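Local coordinates for Maltose/maltodextrin transport permease homologue (Bdellovibrio bacteriovorus HD100, PDB 6FFL), which probably binds maltose and longer maltodextrins for uptake, as the solute-binding domain fused to the membrane subunit of an ABC sugar transporter, at residues 299-304 with 309-314; 16-21 with 304-309; 97-102 with 267-272. All blocks are in the same frame, centred on the assembly; numbering follows the deposited sequence.

In the fold
Along the chain interaction 2 opens first, at helix 13-29, which it brings onto helix 297-307. Interaction 3 opens and closes within that span, joining 97-102 to strand 266-274 of the large mixed sheet. Interaction 1 comes last, between helix 297-307 and strand 310-311, its segments alternating with those of interaction 2. The centres of interactions 1 and 2 lie about 9 Å apart; they share Ala304 and Val309, and Val18 touches Leu302 and Phe303. Interaction 3 is about 15 Å from interaction 1, which it meets through Ala97 and Ser312, and about 20 Å from interaction 2. Together they tie distant parts of one chain into a sugar-binding lobe beside the bound maltotriose.

Interaction 1 (299-304 with 309-314); sequences VQLLFA and VLPSNL
Gln300 reaches out of helix 297-307 to hold the turn at Pro311, Ser312 and Asn313. From CB, which points at that turn, CG lies anti to the carbonyl carbon (chi1 -64°), and the chain beyond it runs out extended. CD arrives 3.4 Å from Ser312 OG, and the amide then divides its work. OE1 accepts a nearly straight hydrogen bond from the backbone of Asn313: Asn313 N lies 2.9 Å from Gln300 OE1, the N-H...O angle is 171°, and the donor sits in the carbonyl plane on a lone pair. Pro311 CB also presses close to this oxygen, 3.2 Å from Gln300 OE1. On the other branch, Gln300 NE2 comes within 2.9 Å of Ser312 OG while donating to Thr295 O, just before the helix begins. Ser312 OG is itself hydrogen-bonded to Gly109 O, and Asn313 OD1 turns away to Ala316 N.

Beside the amide the contact is apolar. One corner of the Pro311 ring, CG, rests on two helix side chains, 4.0 Å from Ala304 CB and 4.1 Å from Leu301 CD2; the leucine and the proline cross at about a right angle. Ala304 also lies against the backbone of Val309, with Ala304 CA 3.5 Å from Val309 O in a CA-H...O contact. Val322 of helix 320-323 touches both Leu301 and Pro311.

The chain thus leaves the helix, turns and crosses its flank, with 310-311 as a short, weakly bonded strand pairing antiparallel with 111-112. With bonds on both branches, the Gln300 amide has its flip fixed: its oxygen faces a backbone N-H and its nitrogen a backbone carbonyl, so a buried polar group is satisfied and the turn is held to the helix.

Interaction 2 (16-21 with 304-309); sequences RQVLAE and AEKVGV. With SO4 (sulfate ion), chain H.
Glu21 and Lys306 meet at the solvent-facing rim of this helix pair, where Lys306 NZ donates to Glu21 OE1 at 3.0 Å in a salt bridge. The lysine comes to the syn lone pair of OE1, on the side of the other oxygen, yet it favours one oxygen clearly, since Glu21 OE2 stays 3.8 Å from Lys306 NZ. The two side chains cross at about a right angle. Glu21 gets there fully extended, with CG anti to its own backbone nitrogen (chi1 174°), whereas the lysine chain bends at its second torsion before straightening toward the carboxylate.

Deeper in, one methyl of Val18 does the touching: Val18 CG2 lies 3.8 Å from Lys306 CB and 4.1 Å from Val307 CG1. The aliphatic base of the lysine therefore covers a buried valine while its tip deals with charge. Val18 continues into Leu302 and Phe303 one turn back, and Val307 also rests on His15.

Helix 13-29 connects the parallel, neighbouring strands 4-9 and 34-39 in a beta-alpha-beta crossover. Helix 297-307 packs against this helix. At the far end of the latter, Gly308 is the first residue to leave helical backbone angles, with a positive phi of 83°, and the chain turns away toward Val309.

Further out, near the start of helix 13-29, Arg16 grips a sulfate, probably from the crystallisation liquor. Arg16 NH1 donates to sulfate O2 at 3.0 Å, in the guanidinium plane at its edge, and Arg16 NH2 to sulfate O4 at 2.7 Å. Tyr13 N adds a bond to the same ion, while Met11 O and the ring of Tyr39 hold the guanidinium in place.

Interaction 3 (97-102 with 267-272); sequences AAPVYD and VGTKGY
Strand 266-274, a member of the large mixed sheet paired antiparallel with both 61-65 and 104-109, sets Thr269 against the turn at Ala97 and Pro99 that leads into strand 100-101. The contact is small, burying about 110 Å² over both sides, and is centred on one alpha carbon. Ala97 CA sits 3.7 Å from Thr269 CB and 3.7 Å from Thr269 CG2, with Thr269 OG1 slightly farther off at 3.9 Å. The threonine thus lays its whole branch point over the Ala97 backbone. Its methyl spreads farthest: Thr269 CG2 reaches to 3.8 Å from Ala97 O and to 4.3 Å from Pro99 CD, while Thr269 OG1 lies 4.1 Å from Ala97 CB.

The first torsion explains the division of labour. OG1 stands opposite the threonine's backbone nitrogen (chi1 -165°), which puts CG2 between that nitrogen and the carbonyl carbon, where it can rest on the turn. The hydroxyl meanwhile is hydrogen-bonded to Ala111 O, and Gly268 shares a backbone hydrogen bond with Gly113. Ala97 is itself backbone-bonded to Gly109, so both segments hold the same 109-113 run of chain, which leads on from strand 104-109 toward strand 116-121 of the other sheet and probably belongs to the hinge between the lobes.

The side chain of the next residue, Lys270, leaves the backbone away from this turn; it touches two of the bound glucose units, with NZ hydrogen-bonded to Asn114 OD1.

What joins the two segments directly is van der Waals packing, in which the buried threonine hydroxyl shares, while its hydrogen bond goes to Ala111 O on a third piece of chain. One residue before the sugar-contacting Lys270, this threonine knits three backbones together.

Interaction 1 (299-304 with 309-314)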
# COMPACT_ATOMS: atom_id res chain seq x y z
N VAL A 299 0.08 16.71 -13.41
CA VAL A 299 0.30 15.27 -13.36
C VAL A 299 -0.54 14.62 -12.27
O VAL A 299 -1.10 13.53 -12.47
CB VAL A 299 1.80 14.96 -13.16
CG1 VAL A 299 2.00 13.45 -12.97
CG2 VAL A 299 2.60 15.44 -14.36
N GLN A 300 -0.65 15.25 -11.10
CA GLN A 300 -1.50 14.70 -10.04
C GLN A 300 -2.94 14.55 -10.52
O GLN A 300 -3.61 13.56 -10.20
CB GLN A 300 -1.45 15.59 -8.80
CG GLN A 300 -0.08 15.66 -8.14
CD GLN A 300 -0.17 16.08 -6.69
OE1 GLN A 300 -1.24 16.04 -6.10
NE2 GLN A 300 0.97 16.49 -6.11
N LEU A 301 -3.44 15.53 -11.27
CA LEU A 301 -4.81 15.45 -11.74
C LEU A 301 -4.97 14.47 -12.90
O LEU A 301 -6.09 13.99 -13.13
CB LEU A 301 -5.30 16.84 -12.15
CG LEU A 301 -5.52 17.82 -10.98
CD1 LEU A 301 -5.90 19.22 -11.49
CD2 LEU A 301 -6.55 17.28 -10.00
N LEU A 302 -3.90 14.19 -13.64
CA LEU A 302 -3.96 13.11 -14.62
C LEU A 302 -4.21 11.77 -13.93
O LEU A 302 -5.07 10.99 -14.36
CB LEU A 302 -2.67 13.07 -15.43
CG LEU A 302 -2.59 12.04 -16.56
CD1 LEU A 302 -3.66 12.30 -17.61
CD2 LEU A 302 -1.19 12.07 -17.17
N PHE A 303 -3.45 11.50 -12.86
CA PHE A 303 -3.70 10.30 -12.06
C PHE A 303 -5.09 10.34 -11.45
O PHE A 303 -5.82 9.34 -11.47
CB PHE A 303 -2.65 10.15 -10.96
CG PHE A 303 -1.34 9.59 -11.43
CD1 PHE A 303 -1.19 8.22 -11.60
CD2 PHE A 303 -0.27 10.42 -11.70
CE1 PHE A 303 0.01 7.70 -12.03
CE2 PHE A 303 0.93 9.90 -12.14
CZ PHE A 303 1.07 8.53 -12.31
N ALA A 304 -5.47 11.48 -10.88
CA ALA A 304 -6.80 11.59 -10.28
C ALA A 304 -7.88 11.27 -11.30
O ALA A 304 -8.86 10.58 -10.99
CB ALA A 304 -7.00 12.98 -9.68
N VAL A 309 -7.41 8.40 -7.75
CA VAL A 309 -6.83 8.59 -6.42
C VAL A 309 -6.83 10.06 -6.01
O VAL A 309 -7.01 10.95 -6.85
CB VAL A 309 -5.41 8.00 -6.36
CG1 VAL A 309 -5.46 6.48 -6.59
CG2 VAL A 309 -4.49 8.66 -7.37
N LEU A 310 -6.61 10.31 -4.72
CA LEU A 310 -6.68 11.65 -4.15
C LEU A 310 -5.33 12.37 -4.30
O LEU A 310 -4.33 11.88 -3.78
CB LEU A 310 -7.05 11.57 -2.68
CG LEU A 310 -7.19 12.88 -1.90
CD1 LEU A 310 -8.40 13.66 -2.39
CD2 LEU A 310 -7.27 12.58 -0.40
N PRO A 311 -5.28 13.54 -4.94
CA PRO A 311 -4.00 14.27 -5.03
C PRO A 311 -3.43 14.60 -3.66
O PRO A 311 -4.15 14.81 -2.68
CB PRO A 311 -4.38 15.57 -5.77
CG PRO A 311 -5.56 15.15 -6.62
CD PRO A 311 -6.33 14.19 -5.74
N SER A 312 -2.10 14.71 -3.62
CA SER A 312 -1.44 15.20 -2.42
C SER A 312 -1.45 16.73 -2.35
O SER A 312 -1.39 17.29 -1.25
CB SER A 312 -0.00 14.69 -2.39
OG SER A 312 0.69 15.10 -3.55
N ASN A 313 -1.48 17.41 -3.50
CA ASN A 313 -1.49 18.86 -3.50
C ASN A 313 -2.87 19.36 -3.06
O ASN A 313 -3.89 18.91 -3.57
CB ASN A 313 -1.14 19.39 -4.88
CG ASN A 313 -1.16 20.90 -4.95
OD1 ASN A 313 -2.22 21.51 -4.99
ND2 ASN A 313 0.03 21.52 -4.95
N LEU A 314 -2.88 20.28 -2.09
CA LEU A 314 -4.14 20.67 -1.46
C LEU A 314 -5.03 21.45 -2.42
O LEU A 314 -6.24 21.20 -2.49
CB LEU A 314 -3.87 21.50 -0.19
CG LEU A 314 -3.08 20.73 0.90
CD1 LEU A 314 -2.75 21.61 2.09
CD2 LEU A 314 -3.83 19.46 1.35

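Interaction 2 (16-21 with 304-309)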
# COMPACT_ATOMS: atom_id res chain seq x y z
N ARG A 16 1.15 2.82 -13.97
CA ARG A 16 2.31 3.03 -14.82
C ARG A 16 1.91 3.39 -16.25
O ARG A 16 2.70 4.02 -16.95
CB ARG A 16 3.24 1.81 -14.79
CG ARG A 16 2.73 0.56 -15.43
CD ARG A 16 3.88 -0.45 -15.56
NE ARG A 16 3.38 -1.77 -15.94
CZ ARG A 16 3.05 -2.72 -15.07
NH1 ARG A 16 3.17 -2.50 -13.76
NH2 ARG A 16 2.59 -3.89 -15.51
N GLN A 17 0.68 3.05 -16.68
CA GLN A 17 0.19 3.62 -17.94
C GLN A 17 0.13 5.13 -17.86
O GLN A 17 0.49 5.83 -18.82
CB GLN A 17 -1.19 3.06 -18.29
CG GLN A 17 -1.26 1.56 -18.41
CD GLN A 17 -0.23 1.01 -19.38
OE1 GLN A 17 -0.24 1.35 -20.57
NE2 GLN A 17 0.68 0.18 -18.87
N VAL A 18 -0.34 5.67 -16.74
CA VAL A 18 -0.40 7.12 -16.58
C VAL A 18 1.00 7.70 -16.51
O VAL A 18 1.29 8.74 -17.13
CB VAL A 18 -1.24 7.49 -15.35
CG1 VAL A 18 -1.22 8.99 -15.11
CG2 VAL A 18 -2.68 6.97 -15.52
N LEU A 19 1.90 7.04 -15.78
CA LEU A 19 3.30 7.48 -15.74
C LEU A 19 3.89 7.60 -17.14
O LEU A 19 4.55 8.59 -17.47
CB LEU A 19 4.13 6.52 -14.88
CG LEU A 19 5.62 6.83 -14.81
CD1 LEU A 19 5.85 8.17 -14.14
CD2 LEU A 19 6.35 5.73 -14.05
N ALA A 20 3.65 6.59 -17.98
CA ALA A 20 4.18 6.63 -19.34
C ALA A 20 3.66 7.84 -20.10
O ALA A 20 4.42 8.49 -20.83
CB ALA A 20 3.82 5.34 -20.07
N GLU A 21 2.37 8.16 -19.96
CA GLU A 21 1.84 9.35 -20.63
C GLU A 21 2.51 10.61 -20.10
O GLU A 21 2.87 11.51 -20.87
CB GLU A 21 0.32 9.42 -20.44
CG GLU A 21 -0.32 10.69 -20.98
CD GLU A 21 -1.84 10.69 -20.88
OE1 GLU A 21 -2.42 9.64 -20.53
OE2 GLU A 21 -2.45 11.73 -21.17
N ALA A 304 -5.47 11.48 -10.88
CA ALA A 304 -6.80 11.59 -10.28
C ALA A 304 -7.88 11.27 -11.30
O ALA A 304 -8.86 10.58 -10.99
CB ALA A 304 -7.00 12.98 -9.68
N GLU A 305 -7.70 11.72 -12.54
CA GLU A 305 -8.72 11.51 -13.56
C GLU A 305 -8.75 10.07 -14.06
O GLU A 305 -9.83 9.50 -14.28
CB GLU A 305 -8.49 12.47 -14.73
CG GLU A 305 -9.42 12.28 -15.91
CD GLU A 305 -9.11 13.28 -17.02
OE1 GLU A 305 -8.04 13.15 -17.66
OE2 GLU A 305 -9.92 14.20 -17.23
N LYS A 306 -7.58 9.45 -14.24
CA LYS A 306 -7.53 8.16 -14.91
C LYS A 306 -7.56 6.97 -13.96
O LYS A 306 -8.07 5.91 -14.34
CB LYS A 306 -6.29 8.10 -15.81
CG LYS A 306 -6.30 9.21 -16.86
CD LYS A 306 -5.70 8.77 -18.18
CE LYS A 306 -5.93 9.83 -19.26
NZ LYS A 306 -5.44 9.38 -20.59
N VAL A 307 -7.05 7.10 -12.73
CA VAL A 307 -7.08 5.99 -11.78
C VAL A 307 -7.73 6.36 -10.46
O VAL A 307 -7.77 5.53 -9.55
CB VAL A 307 -5.68 5.38 -11.55
CG1 VAL A 307 -5.10 4.90 -12.89
CG2 VAL A 307 -4.71 6.36 -10.84
N GLY A 308 -8.24 7.58 -10.32
CA GLY A 308 -9.23 7.87 -9.31
C GLY A 308 -8.72 8.18 -7.92
O GLY A 308 -9.53 8.21 -6.98
N VAL A 309 -7.41 8.40 -7.75
CA VAL A 309 -6.83 8.59 -6.42
C VAL A 309 -6.83 10.06 -6.01
O VAL A 309 -7.01 10.95 -6.85
CB VAL A 309 -5.41 8.00 -6.36
CG1 VAL A 309 -5.46 6.48 -6.59
CG2 VAL A 309 -4.49 8.66 -7.37
S SO4 H . 1.06 -5.49 -12.84
O1 SO4 H . 0.75 -6.79 -12.26
O2 SO4 H . 2.47 -5.18 -12.59
O3 SO4 H . 0.22 -4.46 -12.23
O4 SO4 H . 0.79 -5.51 -14.27

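Interaction 3 (97-102 with 267-272)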
# COMPACT_ATOMS: atom_id res chain seq x y z
N ALA A 97 1.62 13.05 2.53
CA ALA A 97 2.39 12.83 1.32
C ALA A 97 3.86 13.19 1.48
O ALA A 97 4.64 12.95 0.55
CB ALA A 97 1.82 13.65 0.16
N ALA A 98 4.25 13.76 2.61
CA ALA A 98 5.65 14.13 2.85
C ALA A 98 6.00 13.82 4.30
O ALA A 98 6.27 14.73 5.09
CB ALA A 98 5.88 15.61 2.53
N PRO A 99 6.01 12.53 4.67
CA PRO A 99 6.28 12.18 6.07
C PRO A 99 7.69 12.59 6.47
O PRO A 99 8.63 12.42 5.70
CB PRO A 99 6.12 10.65 6.09
CG PRO A 99 6.37 10.22 4.68
CD PRO A 99 5.82 11.35 3.82
N VAL A 100 7.81 13.12 7.68
CA VAL A 100 9.08 13.60 8.21
C VAL A 100 9.80 12.46 8.92
O VAL A 100 9.18 11.65 9.61
CB VAL A 100 8.86 14.80 9.16
CG1 VAL A 100 10.16 15.20 9.87
CG2 VAL A 100 8.29 15.98 8.39
N TYR A 101 11.11 12.39 8.74
CA TYR A 101 11.93 11.42 9.44
C TYR A 101 13.23 12.10 9.80
O TYR A 101 13.87 12.72 8.94
CB TYR A 101 12.19 10.17 8.60
CG TYR A 101 13.16 9.24 9.30
CD1 TYR A 101 12.78 8.55 10.44
CD2 TYR A 101 14.47 9.10 8.86
CE1 TYR A 101 13.65 7.72 11.11
CE2 TYR A 101 15.36 8.27 9.53
CZ TYR A 101 14.94 7.58 10.65
OH TYR A 101 15.80 6.76 11.33
N ASP A 102 13.63 12.01 11.08
CA ASP A 102 14.86 12.65 11.54
C ASP A 102 14.85 14.14 11.22
O ASP A 102 15.87 14.72 10.86
CB ASP A 102 16.08 11.95 10.92
CG ASP A 102 17.38 12.24 11.66
OD1 ASP A 102 17.33 12.66 12.83
OD2 ASP A 102 18.45 12.04 11.04
N VAL A 267 -2.62 4.53 6.45
CA VAL A 267 -2.86 5.60 5.49
C VAL A 267 -1.55 6.33 5.27
O VAL A 267 -0.83 6.64 6.23
CB VAL A 267 -3.96 6.56 5.97
CG1 VAL A 267 -4.17 7.70 4.98
CG2 VAL A 267 -5.27 5.78 6.17
N GLY A 268 -1.22 6.60 4.01
CA GLY A 268 0.03 7.28 3.75
C GLY A 268 0.17 7.72 2.31
O GLY A 268 -0.75 8.30 1.74
N THR A 269 1.33 7.44 1.71
CA THR A 269 1.57 7.85 0.34
C THR A 269 2.54 6.88 -0.31
O THR A 269 3.13 6.01 0.34
CB THR A 269 2.12 9.29 0.28
OG1 THR A 269 2.03 9.79 -1.06
CG2 THR A 269 3.59 9.35 0.73
N LYS A 270 2.69 7.02 -1.62
CA LYS A 270 3.84 6.51 -2.35
C LYS A 270 4.46 7.71 -3.05
O LYS A 270 3.73 8.54 -3.61
CB LYS A 270 3.43 5.41 -3.34
CG LYS A 270 2.78 4.17 -2.66
CD LYS A 270 2.20 3.21 -3.68
CE LYS A 270 0.89 3.75 -4.27
NZ LYS A 270 -0.18 3.93 -3.24
N GLY A 271 5.77 7.86 -2.96
CA GLY A 271 6.35 9.09 -3.45
C GLY A 271 7.78 8.94 -3.90
O GLY A 271 8.37 7.85 -3.82
N TYR A 272 8.34 10.06 -4.36
CA TYR A 272 9.64 10.12 -5.01
C TYR A 272 10.74 10.52 -4.03
O TYR A 272 10.54 11.39 -3.18
CB TYR A 272 9.61 11.11 -6.17
CG TYR A 272 8.61 10.77 -7.26
CD1 TYR A 272 8.96 9.92 -8.31
CD2 TYR A 272 7.32 11.29 -7.24
CE1 TYR A 272 8.07 9.60 -9.31
CE2 TYR A 272 6.40 10.97 -8.24
CZ TYR A 272 6.79 10.12 -9.27
OH TYR A 272 5.90 9.78 -10.27